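Local coordinates for single-strand DNA-binding protein (Agrobacterium tumefaciens, PDB 3BTP), which binds single-stranded DNA, but not double-stranded DNA, regardless of sequence and mediates the nuclear uptake of single-stranded T-DNA copies during plant transformation, at residues L320-R325 with V371-Q376; E167-P172 with F192-E197; S275-G280 with E334-N339. All coordinates share one frame; numbering follows the deposited sequence.

Interaction 1. Residues L320-R325 with V371-Q376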
loop_
_atom_site.group_PDB
_atom_site.type_symbol
_atom_site.label_atom_id
_atom_site.label_comp_id
_atom_site.label_asym_id
_atom_site.label_seq_id
_atom_site.Cartn_x
_atom_site.Cartn_y
_atom_site.Cartn_z
ATOM N N LEU A 320 -4.544 2.373 -4.092
ATOM C CA LEU A 320 -5.307 1.242 -3.508
ATOM C C LEU A 320 -5.564 0.112 -4.536
ATOM O O LEU A 320 -5.340 -1.045 -4.242
ATOM C CB LEU A 320 -6.647 1.769 -2.948
ATOM C CG LEU A 320 -6.608 2.641 -1.676
ATOM C CD1 LEU A 320 -8.032 3.145 -1.292
ATOM C CD2 LEU A 320 -5.956 1.910 -0.528
ATOM N N GLU A 321 -6.000 0.463 -5.744
ATOM C CA GLU A 321 -6.205 -0.519 -6.804
ATOM C C GLU A 321 -4.935 -1.202 -7.226
ATOM O O GLU A 321 -4.961 -2.423 -7.476
ATOM C CB GLU A 321 -6.800 0.132 -8.082
ATOM C CG GLU A 321 -8.209 0.576 -7.896
ATOM C CD GLU A 321 -9.110 -0.612 -7.668
ATOM O OE1 GLU A 321 -9.149 -1.524 -8.537
ATOM O OE2 GLU A 321 -9.747 -0.650 -6.605
ATOM N N SER A 322 -3.825 -0.453 -7.366
ATOM C CA SER A 322 -2.504 -1.124 -7.626
ATOM C C SER A 322 -2.096 -2.086 -6.499
ATOM O O SER A 322 -1.315 -3.005 -6.721
ATOM C CB SER A 322 -1.358 -0.090 -7.832
ATOM O OG SER A 322 -0.890 0.457 -6.587
ATOM N N TRP A 323 -2.520 -1.832 -5.257
ATOM C CA TRP A 323 -2.243 -2.759 -4.161
ATOM C C TRP A 323 -3.087 -4.060 -4.301
ATOM O O TRP A 323 -2.541 -5.188 -4.211
ATOM C CB TRP A 323 -2.491 -2.081 -2.810
ATOM C CG TRP A 323 -2.214 -3.001 -1.635
ATOM C CD1 TRP A 323 -3.111 -3.816 -0.994
ATOM C CD2 TRP A 323 -0.949 -3.192 -0.970
ATOM N NE1 TRP A 323 -2.486 -4.492 0.019
ATOM C CE2 TRP A 323 -1.163 -4.131 0.061
ATOM C CE3 TRP A 323 0.318 -2.615 -1.121
ATOM C CZ2 TRP A 323 -0.170 -4.517 0.930
ATOM C CZ3 TRP A 323 1.339 -3.027 -0.299
ATOM C CH2 TRP A 323 1.098 -3.977 0.723
ATOM N N GLU A 324 -4.399 -3.916 -4.554
ATOM C CA GLU A 324 -5.299 -5.066 -4.755
ATOM C C GLU A 324 -6.435 -4.537 -5.582
ATOM O O GLU A 324 -7.133 -3.641 -5.115
ATOM C CB GLU A 324 -5.891 -5.593 -3.396
ATOM C CG GLU A 324 -6.904 -6.887 -3.467
ATOM C CD GLU A 324 -8.061 -6.930 -2.316
ATOM O OE1 GLU A 324 -7.708 -6.992 -1.092
ATOM O OE2 GLU A 324 -9.326 -6.846 -2.648
ATOM N N ARG A 325 -6.687 -5.111 -6.747
ATOM C CA ARG A 325 -7.843 -4.717 -7.548
ATOM C C ARG A 325 -9.125 -4.865 -6.758
ATOM O O ARG A 325 -9.275 -5.827 -6.049
ATOM C CB ARG A 325 -7.905 -5.542 -8.824
ATOM C CG ARG A 325 -6.905 -5.074 -9.844
ATOM C CD ARG A 325 -5.362 -5.280 -9.390
ATOM N NE ARG A 325 -4.425 -4.371 -10.104
ATOM C CZ ARG A 325 -4.842 -3.386 -10.909
ATOM N NH1 ARG A 325 -6.151 -3.149 -11.050
ATOM N NH2 ARG A 325 -3.968 -2.610 -11.541
ATOM N N VAL A 371 4.877 -6.632 -10.871
ATOM C CA VAL A 371 5.443 -5.682 -11.816
ATOM C C VAL A 371 4.631 -4.389 -12.049
ATOM O O VAL A 371 5.186 -3.311 -12.133
ATOM C CB VAL A 371 5.731 -6.437 -13.203
ATOM C CG1 VAL A 371 6.023 -5.488 -14.345
ATOM C CG2 VAL A 371 6.875 -7.546 -13.036
ATOM N N ASP A 372 3.332 -4.539 -12.258
ATOM C CA ASP A 372 2.379 -3.475 -12.272
ATOM C C ASP A 372 2.477 -2.485 -11.082
ATOM O O ASP A 372 2.563 -1.262 -11.275
ATOM C CB ASP A 372 0.998 -4.113 -12.267
ATOM C CG ASP A 372 -0.113 -3.081 -12.151
ATOM O OD1 ASP A 372 -0.291 -2.333 -13.131
ATOM O OD2 ASP A 372 -0.777 -3.003 -11.057
ATOM N N TYR A 373 2.419 -3.002 -9.862
ATOM C CA TYR A 373 2.730 -2.220 -8.664
ATOM C C TYR A 373 4.029 -1.385 -8.819
ATOM O O TYR A 373 4.059 -0.168 -8.628
ATOM C CB TYR A 373 2.803 -3.161 -7.417
ATOM C CG TYR A 373 3.001 -2.430 -6.126
ATOM C CD1 TYR A 373 1.907 -1.880 -5.413
ATOM C CD2 TYR A 373 4.257 -2.234 -5.631
ATOM C CE1 TYR A 373 2.082 -1.174 -4.200
ATOM C CE2 TYR A 373 4.465 -1.500 -4.449
ATOM C CZ TYR A 373 3.390 -0.971 -3.753
ATOM O OH TYR A 373 3.691 -0.304 -2.582
ATOM N N LEU A 374 5.110 -2.068 -9.130
ATOM C CA LEU A 374 6.363 -1.417 -9.301
ATOM C C LEU A 374 6.380 -0.323 -10.377
ATOM O O LEU A 374 6.823 0.801 -10.108
ATOM C CB LEU A 374 7.436 -2.470 -9.527
ATOM C CG LEU A 374 8.908 -2.160 -9.335
ATOM C CD1 LEU A 374 9.293 -1.757 -7.868
ATOM C CD2 LEU A 374 9.712 -3.394 -9.839
ATOM N N LEU A 375 5.922 -0.636 -11.573
ATOM C CA LEU A 375 5.937 0.284 -12.682
ATOM C C LEU A 375 4.974 1.477 -12.539
ATOM O O LEU A 375 5.273 2.571 -13.045
ATOM C CB LEU A 375 5.604 -0.444 -13.992
ATOM C CG LEU A 375 6.794 -0.986 -14.809
ATOM C CD1 LEU A 375 7.787 -1.928 -14.044
ATOM C CD2 LEU A 375 6.275 -1.665 -16.038
ATOM N N GLN A 376 3.821 1.261 -11.880
ATOM C CA GLN A 376 2.836 2.308 -11.648
ATOM C C GLN A 376 3.352 3.269 -10.585
ATOM O O GLN A 376 3.208 4.497 -10.660
ATOM C CB GLN A 376 1.443 1.699 -11.199
ATOM C CG GLN A 376 0.214 2.303 -11.964
ATOM C CD GLN A 376 -0.767 3.101 -11.063
ATOM O OE1 GLN A 376 -1.773 2.551 -10.628
ATOM N NE2 GLN A 376 -0.481 4.399 -10.799
#
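Trp323 and Tyr373 both set CG anti to the backbone N (chi1 -180° and -175°), and their side chains run alongside one another. CE1 of Tyr373 comes to 3.8 Å from CE3 of Trp323, near the plane of the indole at its edge; the rings graze rather than stack. The contact joins the end of helix 317-323 to helix 371-377, which directly follows strand 367-370 of the eight-stranded barrel. Ser322 is the residue of closest backbone approach, its CA lying 5.4 Å from that of Tyr373. Its carbonyl O sits in the plane of the tyrosine ring at the edge, 3.7 Å from CD1, while OG is 3.8 Å from the same CD1 and is hydrogen-bonded to Tyr319 O and Asn377 OD1. Tyr319 also takes part through its own hydroxyl, which is hydrogen-bonded to Tyr373 OH. CB of Ser322 touches OE1 of Gln376 at 3.9 Å. Where the chain has left the helix, Arg325 and Asp372 meet tip to tip. NH2 of Arg325 donates to OD2 of Asp372 over 3.3 Å, almost straight at the hydrogen (177°) and in the guanidinium plane, but it arrives from above the carboxylate plane. Glu321 O lies above one guanidinium face, toward its rim. The chemistry is thus divided: buried hydroxyls are satisfied by Tyr319 and Asn377, and the charged pair, a single rather long bond using one oxygen, probably adds mainly electrostatic attraction at the margin.

Interaction 2. Residues E167-P172 with F192-E197; sequences ERIDLP and FQYKLE. Unlike the reference sequence in segment 167-172: Leu171 (reference Ile).
The Tyr194 ring is approached obliquely by a row of groups from the other segment: CD2 of Leu171, CD of Pro172, O of Asp170 and CG2 of Ile169. The setting is a helix-loop packing in which the loop between helix 162-167 and helix 173-177 lies against the long helix 186-206. Leu171 and Tyr194 pass antiparallel, bringing CD2 of the leucine to 3.4 Å from CD2 of the ring. Pro172 meets the tyrosine tip to tip, its CD 3.5 Å from CZ.

The next residue, Lys195, supplies the polar half. Its chain is extended beyond CG, running antiparallel to Ile169 and crossing Glu167 and Leu171 at about right angles. At the end NZ donates to Glu167 O at 2.8 Å and to Glu167 OE1 at 2.7 Å, the latter a salt bridge in which OE1 is approached nearly along its C-O bond; a third, weak bond runs to Ile169 O. Glu167 lies in the last turn of helix 162-167, so a buried ammonium is held near the C-terminal end of a helix, where the helix dipole would probably favour its charge. On the same loop, Arg168 makes a salt bridge to an acidic side chain on the chain of another protein. Ile169 also packs on Val198 and Trp199 of the long helix, and its CD1 comes to rest 3.6 Å from the backbone O of Lys195.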
loop_
_atom_site.group_PDB
_atom_site.type_symbol
_atom_site.label_atom_id
_atom_site.label_comp_id
_atom_site.label_asym_id
_atom_site.label_seq_id
_atom_site.Cartn_x
_atom_site.Cartn_y
_atom_site.Cartn_z
ATOM N N GLU A 167 5.900 9.521 11.750
ATOM C CA GLU A 167 6.342 8.120 11.946
ATOM C C GLU A 167 6.657 7.412 10.630
ATOM O O GLU A 167 7.421 6.437 10.616
ATOM C CB GLU A 167 5.341 7.312 12.819
ATOM C CG GLU A 167 5.470 7.762 14.322
ATOM C CD GLU A 167 6.915 7.525 14.896
ATOM O OE1 GLU A 167 7.722 6.800 14.248
ATOM O OE2 GLU A 167 7.258 8.005 15.987
ATOM N N ARG A 168 6.087 7.879 9.538
ATOM C CA ARG A 168 6.389 7.308 8.215
ATOM C C ARG A 168 7.826 7.617 7.749
ATOM O O ARG A 168 8.350 6.954 6.846
ATOM C CB ARG A 168 5.323 7.757 7.182
ATOM C CG ARG A 168 5.668 7.640 5.676
ATOM C CD ARG A 168 5.192 6.305 5.206
ATOM N NE ARG A 168 5.587 5.767 3.874
ATOM C CZ ARG A 168 6.730 5.149 3.624
ATOM N NH1 ARG A 168 7.710 5.120 4.526
ATOM N NH2 ARG A 168 6.906 4.583 2.455
ATOM N N ILE A 169 8.488 8.597 8.361
ATOM C CA ILE A 169 9.924 8.750 8.106
ATOM C C ILE A 169 10.620 7.458 8.537
ATOM O O ILE A 169 10.392 6.929 9.656
ATOM C CB ILE A 169 10.571 10.003 8.741
ATOM C CG1 ILE A 169 9.868 11.341 8.283
ATOM C CG2 ILE A 169 12.112 10.004 8.409
ATOM C CD1 ILE A 169 9.822 12.570 9.383
ATOM N N ASP A 170 11.402 6.864 7.654
ATOM C CA ASP A 170 11.980 5.564 8.026
ATOM C C ASP A 170 13.432 5.741 8.495
ATOM O O ASP A 170 14.095 6.687 8.106
ATOM C CB ASP A 170 11.903 4.536 6.896
ATOM C CG ASP A 170 12.730 4.940 5.731
ATOM O OD1 ASP A 170 12.662 6.142 5.395
ATOM O OD2 ASP A 170 13.485 4.081 5.172
ATOM N N LEU A 171 13.890 4.858 9.370
ATOM C CA LEU A 171 15.305 4.922 9.752
ATOM C C LEU A 171 16.177 4.116 8.790
ATOM O O LEU A 171 15.890 2.937 8.521
ATOM C CB LEU A 171 15.525 4.429 11.197
ATOM C CG LEU A 171 14.438 5.132 12.048
ATOM C CD1 LEU A 171 14.294 4.340 13.286
ATOM C CD2 LEU A 171 14.745 6.615 12.361
ATOM N N PRO A 172 17.251 4.746 8.314
ATOM C CA PRO A 172 18.341 4.089 7.610
ATOM C C PRO A 172 18.766 2.802 8.291
ATOM O O PRO A 172 18.971 2.771 9.519
ATOM C CB PRO A 172 19.455 5.127 7.665
ATOM C CG PRO A 172 18.695 6.419 7.546
ATOM C CD PRO A 172 17.472 6.195 8.424
ATOM N N PHE A 192 13.543 9.102 17.374
ATOM C CA PHE A 192 12.800 10.370 17.407
ATOM C C PHE A 192 13.654 11.598 16.946
ATOM O O PHE A 192 13.213 12.436 16.114
ATOM C CB PHE A 192 12.151 10.583 18.799
ATOM C CG PHE A 192 11.456 11.883 18.923
ATOM C CD1 PHE A 192 10.195 12.063 18.386
ATOM C CD2 PHE A 192 12.099 12.979 19.541
ATOM C CE1 PHE A 192 9.565 13.316 18.459
ATOM C CE2 PHE A 192 11.490 14.191 19.628
ATOM C CZ PHE A 192 10.187 14.344 19.087
ATOM N N GLN A 193 14.893 11.654 17.431
ATOM C CA GLN A 193 15.793 12.749 17.113
ATOM C C GLN A 193 16.127 12.610 15.653
ATOM O O GLN A 193 16.156 13.600 14.938
ATOM C CB GLN A 193 17.099 12.770 18.006
ATOM C CG GLN A 193 16.920 13.225 19.441
ATOM C CD GLN A 193 18.239 13.173 20.347
ATOM O OE1 GLN A 193 19.157 12.307 20.184
ATOM N NE2 GLN A 193 18.308 14.121 21.303
ATOM N N TYR A 194 16.370 11.391 15.184
ATOM C CA TYR A 194 16.588 11.223 13.724
ATOM C C TYR A 194 15.398 11.739 12.866
ATOM O O TYR A 194 15.581 12.510 11.906
ATOM C CB TYR A 194 16.925 9.771 13.326
ATOM C CG TYR A 194 17.075 9.684 11.798
ATOM C CD1 TYR A 194 18.302 9.936 11.181
ATOM C CD2 TYR A 194 15.951 9.447 10.973
ATOM C CE1 TYR A 194 18.452 9.871 9.751
ATOM C CE2 TYR A 194 16.062 9.389 9.559
ATOM C CZ TYR A 194 17.305 9.615 8.961
ATOM O OH TYR A 194 17.400 9.572 7.583
ATOM N N LYS A 195 14.176 11.266 13.171
ATOM C CA LYS A 195 12.971 11.724 12.409
ATOM C C LYS A 195 12.690 13.239 12.589
ATOM O O LYS A 195 12.249 13.902 11.648
ATOM C CB LYS A 195 11.737 10.859 12.758
ATOM C CG LYS A 195 11.897 9.349 12.453
ATOM C CD LYS A 195 10.587 8.593 12.671
ATOM C CE LYS A 195 10.813 7.144 12.655
ATOM N NZ LYS A 195 9.564 6.370 12.363
ATOM N N LEU A 196 12.924 13.764 13.807
ATOM C CA LEU A 196 12.774 15.221 14.115
ATOM C C LEU A 196 13.605 16.096 13.175
ATOM O O LEU A 196 13.111 17.121 12.675
ATOM C CB LEU A 196 13.077 15.536 15.599
ATOM C CG LEU A 196 12.833 16.959 16.119
ATOM C CD1 LEU A 196 11.308 17.318 16.074
ATOM C CD2 LEU A 196 13.428 17.224 17.547
ATOM N N GLU A 197 14.821 15.668 12.828
ATOM C CA GLU A 197 15.619 16.494 11.910
ATOM C C GLU A 197 15.153 16.427 10.465
ATOM O O GLU A 197 15.193 17.378 9.770
ATOM C CB GLU A 197 17.082 16.132 11.950
ATOM C CG GLU A 197 17.538 15.451 13.170
ATOM C CD GLU A 197 19.041 15.597 13.309
ATOM O OE1 GLU A 197 19.774 15.044 12.414
ATOM O OE2 GLU A 197 19.460 16.310 14.280
#

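Interaction 3. Residues S275-G280 with E334-N339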
loop_
_atom_site.group_PDB
_atom_site.type_symbol
_atom_site.label_atom_id
_atom_site.label_comp_id
_atom_site.label_asym_id
_atom_site.label_seq_id
_atom_site.Cartn_x
_atom_site.Cartn_y
_atom_site.Cartn_z
ATOM N N SER A 275 -16.378 14.730 1.108
ATOM C CA SER A 275 -17.622 14.006 1.087
ATOM C C SER A 275 -17.667 12.899 2.171
ATOM O O SER A 275 -16.644 12.269 2.505
ATOM C CB SER A 275 -17.761 13.405 -0.297
ATOM O OG SER A 275 -19.127 13.330 -0.630
ATOM N N TYR A 276 -18.873 12.704 2.727
ATOM C CA TYR A 276 -19.236 11.531 3.557
ATOM C C TYR A 276 -20.211 10.599 2.798
ATOM O O TYR A 276 -21.118 11.081 2.182
ATOM C CB TYR A 276 -19.945 11.991 4.799
ATOM C CG TYR A 276 -19.105 12.395 5.953
ATOM C CD1 TYR A 276 -18.474 11.420 6.747
ATOM C CD2 TYR A 276 -18.981 13.758 6.315
ATOM C CE1 TYR A 276 -17.702 11.778 7.879
ATOM C CE2 TYR A 276 -18.221 14.123 7.452
ATOM C CZ TYR A 276 -17.583 13.124 8.207
ATOM O OH TYR A 276 -16.809 13.459 9.307
ATOM N N ARG A 277 -20.001 9.285 2.850
ATOM C CA ARG A 277 -20.993 8.296 2.499
ATOM C C ARG A 277 -22.016 8.177 3.637
ATOM O O ARG A 277 -21.731 8.531 4.802
ATOM C CB ARG A 277 -20.323 6.921 2.221
ATOM C CG ARG A 277 -19.808 6.668 0.760
ATOM C CD ARG A 277 -19.522 5.139 0.395
ATOM N NE ARG A 277 -20.614 4.365 -0.304
ATOM C CZ ARG A 277 -21.651 4.983 -0.799
ATOM N NH1 ARG A 277 -21.646 6.286 -0.707
ATOM N NH2 ARG A 277 -22.617 4.361 -1.436
ATOM N N PHE A 278 -23.221 7.702 3.310
ATOM C CA PHE A 278 -24.167 7.199 4.340
ATOM C C PHE A 278 -24.988 6.035 3.783
ATOM O O PHE A 278 -25.176 5.946 2.563
ATOM C CB PHE A 278 -25.057 8.303 5.006
ATOM C CG PHE A 278 -25.785 9.209 4.022
ATOM C CD1 PHE A 278 -27.133 8.970 3.686
ATOM C CD2 PHE A 278 -25.126 10.300 3.439
ATOM C CE1 PHE A 278 -27.801 9.775 2.768
ATOM C CE2 PHE A 278 -25.786 11.139 2.525
ATOM C CZ PHE A 278 -27.137 10.860 2.186
ATOM N N ALA A 279 -25.407 5.124 4.675
ATOM C CA ALA A 279 -26.357 4.033 4.337
ATOM C C ALA A 279 -27.516 4.602 3.564
ATOM O O ALA A 279 -28.198 5.541 4.052
ATOM C CB ALA A 279 -26.881 3.327 5.607
ATOM N N GLY A 280 -27.677 4.090 2.338
ATOM C CA GLY A 280 -28.723 4.486 1.418
ATOM C C GLY A 280 -28.553 5.839 0.761
ATOM O O GLY A 280 -29.548 6.517 0.508
ATOM N N GLU A 334 -17.601 0.309 2.379
ATOM C CA GLU A 334 -17.533 0.124 3.825
ATOM C C GLU A 334 -17.956 1.386 4.559
ATOM O O GLU A 334 -18.588 1.278 5.635
ATOM C CB GLU A 334 -16.129 -0.348 4.259
ATOM C CG GLU A 334 -15.733 -0.084 5.722
ATOM C CD GLU A 334 -16.168 -1.177 6.746
ATOM O OE1 GLU A 334 -17.407 -1.521 6.829
ATOM O OE2 GLU A 334 -15.264 -1.661 7.521
ATOM N N PHE A 335 -17.632 2.559 3.982
ATOM C CA PHE A 335 -18.067 3.838 4.542
ATOM C C PHE A 335 -19.607 3.913 4.724
ATOM O O PHE A 335 -20.074 4.540 5.684
ATOM C CB PHE A 335 -17.677 4.990 3.629
ATOM C CG PHE A 335 -16.208 5.227 3.528
ATOM C CD1 PHE A 335 -15.397 5.246 4.683
ATOM C CD2 PHE A 335 -15.637 5.452 2.290
ATOM C CE1 PHE A 335 -14.046 5.471 4.583
ATOM C CE2 PHE A 335 -14.308 5.694 2.189
ATOM C CZ PHE A 335 -13.491 5.709 3.325
ATOM N N ALA A 336 -20.341 3.326 3.769
ATOM C CA ALA A 336 -21.825 3.228 3.754
ATOM C C ALA A 336 -22.386 1.956 4.500
ATOM O O ALA A 336 -23.569 1.753 4.530
ATOM C CB ALA A 336 -22.283 3.196 2.353
ATOM N N GLY A 337 -21.533 1.109 5.069
ATOM C CA GLY A 337 -21.976 -0.109 5.750
ATOM C C GLY A 337 -22.272 -1.280 4.810
ATOM O O GLY A 337 -22.991 -2.244 5.186
ATOM N N GLU A 338 -21.740 -1.192 3.589
ATOM C CA GLU A 338 -21.957 -2.180 2.545
ATOM C C GLU A 338 -20.799 -3.172 2.481
ATOM O O GLU A 338 -19.716 -2.941 3.034
ATOM C CB GLU A 338 -22.150 -1.511 1.178
ATOM C CG GLU A 338 -23.499 -0.802 0.991
ATOM C CD GLU A 338 -23.508 0.221 -0.154
ATOM O OE1 GLU A 338 -23.069 -0.081 -1.292
ATOM O OE2 GLU A 338 -23.950 1.360 0.094
ATOM N N ASN A 339 -21.044 -4.258 1.769
ATOM C CA ASN A 339 -20.193 -5.449 1.768
ATOM C C ASN A 339 -20.478 -6.105 0.409
ATOM O O ASN A 339 -21.653 -6.276 0.038
ATOM C CB ASN A 339 -20.621 -6.369 2.917
ATOM C CG ASN A 339 -19.522 -7.312 3.358
ATOM O OD1 ASN A 339 -18.566 -6.903 4.028
ATOM N ND2 ASN A 339 -19.659 -8.592 3.009
HETATM O O HOH W 1 -21.536 1.642 -2.442
#
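Arg277 is the first residue of 275-280 to touch the other segment, in the loop after strand 272-275, and it lies across the end of helix 327-335, which closes in a Schellman motif: Gly337 has positive phi and its N is bonded back to Glu334 O at 3.0 Å. The arginine crosses Phe335 at about a right angle. Its CB is 3.6 Å from CB of Phe335, and its CD lies at the edge of the phenyl ring, near the ring plane. The chain then bends at chi3 (96°), which places NE beside Ala336, whose CB covers one face of the guanidinium, 3.3 Å from NE and 3.7 Å from CZ. Outside the two segments, NH1 forms a salt bridge with Asp281 and the group makes a cation-pi contact with Phe332, so this buried charge has both an ionic and an aromatic partner.

Next, Phe278 directs its side chain away and contributes its backbone, with O 4.0 Å from CB of Ala336; its N is hydrogen-bonded to Asp281 as well. Ala279 makes the closest backbone approach: its CA lies 3.6 Å from the carbonyl O of Ala336, beside the Schellman turn.

Besides Phe335, the helix end offers the Ala336 methyl and carbonyl to the loop, while polar groups close the margin. Glu338, whose stronger charged partner is Arg340, sends OE2 to within 3.6 Å of Arg277 NH2, a long salt bridge with the two planar groups steeply inclined. A water bridges the two, accepting from Arg277 NH2 and lying 2.6 Å from Glu338 OE1.

Followed from the N terminus, the chain first meets interaction 2, which closes a short, largely helical loop when helix 186-206 returns to the segment 167-172. It stands in series with the other two contacts. Interaction 3 opens at 275-280, beyond the edge strand of a four-stranded sheet; before it closes at 334-339, interaction 1 has opened at 320-325, and it closes only at 371-376. These two therefore cross, and the consecutive helices 317-323 and 327-335 carry one half of each. Interaction 3 holds the second helix to the sheet's loop, while interaction 1 ties the first to the helix that follows barrel strand 367-370; the centres of the two contacts lie about 25 Å apart.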